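Local coordinates for protein pyruvate kinase (Cryptosporidium parvum, PDB 4DRS) that probably catalyses the last step of glycolysis, moving a phosphoryl group from phosphoenolpyruvate to ADP to give pyruvate and ATP, at residues S164-Q176 and K188-N202. Sequence-based numbering, arbitrary orientation.
Sequences STVLIADGSLSTQ and KVLNSVTIGERKNMN
In the small beta-rich B domain of pyruvate kinase, Leu167 pairs with Asn202 along one edge of a hairpin, while Gln176 pairs with Lys188 along the other. The 188-202 chain therefore leaves one side of the hairpin, passes around its turn and returns on the far side, antiparallel to 165-168. Here Leu167 N bonds to Asn202 O at 2.8 Å, and Asn202 N bonds back to Leu167 O. Two residues further on, Ala169 N reaches Asn200 O at 2.7 Å, as the chain enters the turn with positive phi at Ala169, Asp170 and Gly171. The turn closes in a classic beta bulge, Ser172 and Leu173 both facing Ile168, whose carbonyl oxygen takes both their N-H groups.

This domain is inserted after the third strand of the TIM barrel and in the family closes as a lid over the active site. Between these two segments, Ile195 joins several of the apolar contacts. With CG1 held between backbone N and carbonyl carbon (chi1 53°), Ile195 sends CG2 to Ala169 CB, 3.8 Å away, and to the CB of Ser172; its CD1 lies 3.9 Å from Leu173 CD2 and also meets Ile168 CG2. The Leu173 and Ile168 side chains cross it at about right angles. Leu173's other branch, CD1, packs 3.8 Å from Val189 CG1, and both residues also touch Leu134 of strand 133-137. Met201 runs alongside Ile168, pointing the same way, CG to CG1 3.7 Å, then turns about its CG-SD bond (chi3 97°), which sets CE against Val166 CG1.

At the second edge, Leu190 N bonds to Ser174 O at 2.9 Å. Near the turn, Asn200 touches Arg116, an ADP-binding residue that also donates to Arg198 O.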
loop_
_atom_site.group_PDB
_atom_site.type_symbol
_atom_site.label_atom_id
_atom_site.label_comp_id
_atom_site.label_asym_id
_atom_site.label_seq_id
_atom_site.Cartn_x
_atom_site.Cartn_y
_atom_site.Cartn_z
ATOM N N SER A 164 20.200 34.902 -39.825
ATOM C CA SER A 164 20.463 34.008 -38.687
ATOM C C SER A 164 21.000 34.778 -37.484
ATOM O O SER A 164 21.666 35.806 -37.639
ATOM C CB SER A 164 21.453 32.901 -39.067
ATOM O OG SER A 164 20.922 32.041 -40.060
ATOM N N THR A 165 20.706 34.273 -36.290
ATOM C CA THR A 165 21.182 34.890 -35.054
ATOM C C THR A 165 22.394 34.145 -34.488
ATOM O O THR A 165 22.400 32.914 -34.417
ATOM C CB THR A 165 20.069 34.989 -33.985
ATOM O OG1 THR A 165 19.543 33.684 -33.710
ATOM C CG2 THR A 165 18.938 35.901 -34.464
ATOM N N VAL A 166 23.420 34.901 -34.108
ATOM C CA VAL A 166 24.628 34.336 -33.515
ATOM C C VAL A 166 24.748 34.839 -32.080
ATOM O O VAL A 166 24.754 36.049 -31.839
ATOM C CB VAL A 166 25.896 34.709 -34.319
ATOM C CG1 VAL A 166 27.123 34.015 -33.745
ATOM C CG2 VAL A 166 25.731 34.354 -35.791
ATOM N N LEU A 167 24.827 33.905 -31.133
ATOM C CA LEU A 167 24.915 34.242 -29.711
ATOM C C LEU A 167 26.316 34.017 -29.159
ATOM O O LEU A 167 26.934 32.989 -29.419
ATOM C CB LEU A 167 23.893 33.446 -28.890
ATOM C CG LEU A 167 22.401 33.664 -29.174
ATOM C CD1 LEU A 167 21.559 32.729 -28.319
ATOM C CD2 LEU A 167 21.978 35.111 -28.954
ATOM N N ILE A 168 26.808 34.988 -28.396
ATOM C CA ILE A 168 28.139 34.904 -27.802
ATOM C C ILE A 168 28.054 35.021 -26.278
ATOM O O ILE A 168 27.260 35.808 -25.755
ATOM C CB ILE A 168 29.102 35.954 -28.408
ATOM C CG1 ILE A 168 29.204 35.749 -29.925
ATOM C CG2 ILE A 168 30.481 35.867 -27.764
ATOM C CD1 ILE A 168 29.956 36.828 -30.676
ATOM N N ALA A 169 28.869 34.219 -25.588
ATOM C CA ALA A 169 28.924 34.154 -24.120
ATOM C C ALA A 169 27.593 33.741 -23.478
ATOM O O ALA A 169 27.188 34.289 -22.448
ATOM C CB ALA A 169 29.447 35.461 -23.530
ATOM N N ASP A 170 26.933 32.761 -24.099
ATOM C CA ASP A 170 25.638 32.227 -23.650
ATOM C C ASP A 170 24.570 33.309 -23.461
ATOM O O ASP A 170 24.055 33.508 -22.357
ATOM C CB ASP A 170 25.796 31.375 -22.381
ATOM C CG ASP A 170 26.538 30.074 -22.636
ATOM O OD1 ASP A 170 26.085 29.275 -23.486
ATOM O OD2 ASP A 170 27.572 29.845 -21.971
ATOM N N GLY A 171 24.246 34.000 -24.550
ATOM C CA GLY A 171 23.218 35.037 -24.539
ATOM C C GLY A 171 23.677 36.342 -23.917
ATOM O O GLY A 171 22.996 36.897 -23.053
ATOM N N SER A 172 24.836 36.824 -24.355
ATOM C CA SER A 172 25.345 38.124 -23.932
ATOM C C SER A 172 25.406 39.055 -25.134
ATOM O O SER A 172 24.784 40.115 -25.138
ATOM C CB SER A 172 26.723 37.987 -23.279
ATOM O OG SER A 172 26.693 37.048 -22.219
ATOM N N LEU A 173 26.147 38.642 -26.159
ATOM C CA LEU A 173 26.214 39.379 -27.411
ATOM C C LEU A 173 25.318 38.714 -28.456
ATOM O O LEU A 173 25.682 37.692 -29.049
ATOM C CB LEU A 173 27.663 39.483 -27.900
ATOM C CG LEU A 173 27.958 40.240 -29.199
ATOM C CD1 LEU A 173 27.524 41.696 -29.114
ATOM C CD2 LEU A 173 29.437 40.139 -29.525
ATOM N N SER A 174 24.137 39.298 -28.652
ATOM C CA SER A 174 23.180 38.818 -29.641
ATOM C C SER A 174 23.350 39.606 -30.933
ATOM O O SER A 174 23.301 40.838 -30.931
ATOM C CB SER A 174 21.750 38.950 -29.113
ATOM O OG SER A 174 20.817 38.379 -30.012
ATOM N N THR A 175 23.568 38.886 -32.030
ATOM C CA THR A 175 23.812 39.505 -33.331
ATOM C C THR A 175 22.923 38.902 -34.419
ATOM O O THR A 175 22.167 37.960 -34.168
ATOM C CB THR A 175 25.292 39.381 -33.752
ATOM O OG1 THR A 175 25.681 38.002 -33.748
ATOM C CG2 THR A 175 26.202 40.172 -32.815
ATOM N N GLN A 176 23.018 39.456 -35.625
ATOM C CA GLN A 176 22.255 38.969 -36.767
ATOM C C GLN A 176 23.072 39.145 -38.043
ATOM O O GLN A 176 23.571 40.237 -38.324
ATOM C CB GLN A 176 20.923 39.714 -36.872
ATOM C CG GLN A 176 19.934 39.104 -37.852
ATOM C CD GLN A 176 18.654 39.909 -37.962
ATOM O OE1 GLN A 176 18.682 41.128 -38.140
ATOM N NE2 GLN A 176 17.518 39.226 -37.865
ATOM N N LYS A 188 25.109 42.262 -37.128
ATOM C CA LYS A 188 24.629 43.520 -36.573
ATOM C C LYS A 188 24.331 43.328 -35.090
ATOM O O LYS A 188 23.429 42.568 -34.723
ATOM C CB LYS A 188 23.379 43.994 -37.318
ATOM C CG LYS A 188 22.945 45.415 -36.983
ATOM C CD LYS A 188 21.637 45.785 -37.673
ATOM C CE LYS A 188 20.440 45.107 -37.021
ATOM N NZ LYS A 188 19.168 45.457 -37.712
ATOM N N VAL A 189 25.107 44.014 -34.249
ATOM C CA VAL A 189 24.948 43.946 -32.794
ATOM C C VAL A 189 23.549 44.420 -32.400
ATOM O O VAL A 189 23.170 45.561 -32.671
ATOM C CB VAL A 189 26.036 44.764 -32.059
ATOM C CG1 VAL A 189 25.807 44.745 -30.553
ATOM C CG2 VAL A 189 27.421 44.223 -32.385
ATOM N N LEU A 190 22.787 43.525 -31.775
ATOM C CA LEU A 190 21.390 43.792 -31.438
ATOM C C LEU A 190 21.227 44.418 -30.055
ATOM O O LEU A 190 20.379 45.291 -29.864
ATOM C CB LEU A 190 20.547 42.513 -31.546
ATOM C CG LEU A 190 20.536 41.757 -32.881
ATOM C CD1 LEU A 190 19.990 40.348 -32.706
ATOM C CD2 LEU A 190 19.766 42.507 -33.960
ATOM N N ASN A 191 22.028 43.959 -29.094
ATOM C CA ASN A 191 21.961 44.460 -27.719
ATOM C C ASN A 191 23.342 44.746 -27.126
ATOM O O ASN A 191 24.247 43.909 -27.204
ATOM C CB ASN A 191 21.172 43.496 -26.826
ATOM C CG ASN A 191 19.719 43.356 -27.253
ATOM O OD1 ASN A 191 19.414 42.762 -28.289
ATOM N ND2 ASN A 191 18.813 43.896 -26.445
ATOM N N SER A 192 23.484 45.931 -26.530
ATOM C CA SER A 192 24.764 46.418 -26.005
ATOM C C SER A 192 25.164 45.731 -24.697
ATOM O O SER A 192 24.539 45.957 -23.657
ATOM C CB SER A 192 24.707 47.935 -25.792
ATOM O OG SER A 192 24.101 48.589 -26.891
ATOM N N VAL A 193 26.208 44.902 -24.760
ATOM C CA VAL A 193 26.711 44.155 -23.592
ATOM C C VAL A 193 28.249 44.074 -23.612
ATOM O O VAL A 193 28.887 44.448 -24.601
ATOM C CB VAL A 193 26.084 42.732 -23.498
ATOM C CG1 VAL A 193 26.540 42.001 -22.242
ATOM C CG2 VAL A 193 24.562 42.794 -23.508
ATOM N N THR A 194 28.829 43.594 -22.511
ATOM C CA THR A 194 30.280 43.442 -22.363
ATOM C C THR A 194 30.716 41.968 -22.308
ATOM O O THR A 194 30.113 41.160 -21.597
ATOM C CB THR A 194 30.800 44.205 -21.120
ATOM O OG1 THR A 194 32.168 43.858 -20.871
ATOM C CG2 THR A 194 29.961 43.898 -19.875
ATOM N N ILE A 195 31.765 41.635 -23.063
ATOM C CA ILE A 195 32.293 40.260 -23.140
ATOM C C ILE A 195 33.826 40.209 -23.160
ATOM O O ILE A 195 34.482 41.189 -23.517
ATOM C CB ILE A 195 31.757 39.491 -24.375
ATOM C CG1 ILE A 195 31.995 40.289 -25.665
ATOM C CG2 ILE A 195 30.285 39.128 -24.201
ATOM C CD1 ILE A 195 32.172 39.431 -26.901
ATOM N N GLY A 196 34.384 39.056 -22.790
ATOM C CA GLY A 196 35.834 38.849 -22.794
ATOM C C GLY A 196 36.331 37.939 -23.905
ATOM O O GLY A 196 35.716 37.845 -24.971
ATOM N N GLU A 197 37.458 37.275 -23.649
ATOM C CA GLU A 197 38.082 36.363 -24.609
ATOM C C GLU A 197 37.567 34.938 -24.418
ATOM O O GLU A 197 36.911 34.642 -23.413
ATOM C CB GLU A 197 39.607 36.376 -24.451
ATOM C CG GLU A 197 40.257 37.746 -24.589
ATOM C CD GLU A 197 41.773 37.706 -24.483
ATOM O OE1 GLU A 197 42.427 38.613 -25.041
ATOM O OE2 GLU A 197 42.316 36.778 -23.846
ATOM N N ARG A 198 37.868 34.067 -25.385
ATOM C CA ARG A 198 37.526 32.638 -25.323
ATOM C C ARG A 198 36.072 32.381 -24.924
ATOM O O ARG A 198 35.768 31.373 -24.281
ATOM C CB ARG A 198 38.443 31.903 -24.340
ATOM C CG ARG A 198 39.883 31.705 -24.782
ATOM C CD ARG A 198 40.630 30.983 -23.671
ATOM N NE ARG A 198 42.025 30.696 -24.003
ATOM C CZ ARG A 198 42.445 29.583 -24.603
ATOM N NH1 ARG A 198 41.582 28.634 -24.959
ATOM N NH2 ARG A 198 43.738 29.421 -24.854
ATOM N N LYS A 199 35.180 33.295 -25.291
ATOM C CA LYS A 199 33.784 33.185 -24.894
ATOM C C LYS A 199 33.015 32.181 -25.747
ATOM O O LYS A 199 33.368 31.931 -26.902
ATOM C CB LYS A 199 33.100 34.556 -24.907
ATOM C CG LYS A 199 33.463 35.442 -23.724
ATOM C CD LYS A 199 33.003 34.835 -22.405
ATOM C CE LYS A 199 33.394 35.708 -21.226
ATOM N NZ LYS A 199 33.024 35.073 -19.931
ATOM N N ASN A 200 31.973 31.606 -25.151
ATOM C CA ASN A 200 31.081 30.660 -25.822
ATOM C C ASN A 200 30.401 31.290 -27.037
ATOM O O ASN A 200 30.226 32.508 -27.095
ATOM C CB ASN A 200 30.014 30.164 -24.842
ATOM C CG ASN A 200 30.582 29.849 -23.468
ATOM O OD1 ASN A 200 31.245 28.828 -23.278
ATOM N ND2 ASN A 200 30.319 30.724 -22.502
ATOM N N MET A 201 30.029 30.459 -28.006
ATOM C CA MET A 201 29.276 30.924 -29.165
ATOM C C MET A 201 28.179 29.925 -29.514
ATOM O O MET A 201 28.377 28.716 -29.409
ATOM C CB MET A 201 30.196 31.162 -30.365
ATOM C CG MET A 201 29.771 32.331 -31.241
ATOM S SD MET A 201 30.976 32.797 -32.504
ATOM C CE MET A 201 30.324 31.915 -33.920
ATOM N N ASN A 202 27.022 30.441 -29.917
ATOM C CA ASN A 202 25.861 29.607 -30.215
ATOM C C ASN A 202 25.194 29.992 -31.527
ATOM O O ASN A 202 25.121 31.174 -31.874
ATOM C CB ASN A 202 24.839 29.701 -29.085
ATOM C CG ASN A 202 25.405 29.278 -27.743
ATOM O OD1 ASN A 202 25.650 28.095 -27.503
ATOM N ND2 ASN A 202 25.608 30.250 -26.853
#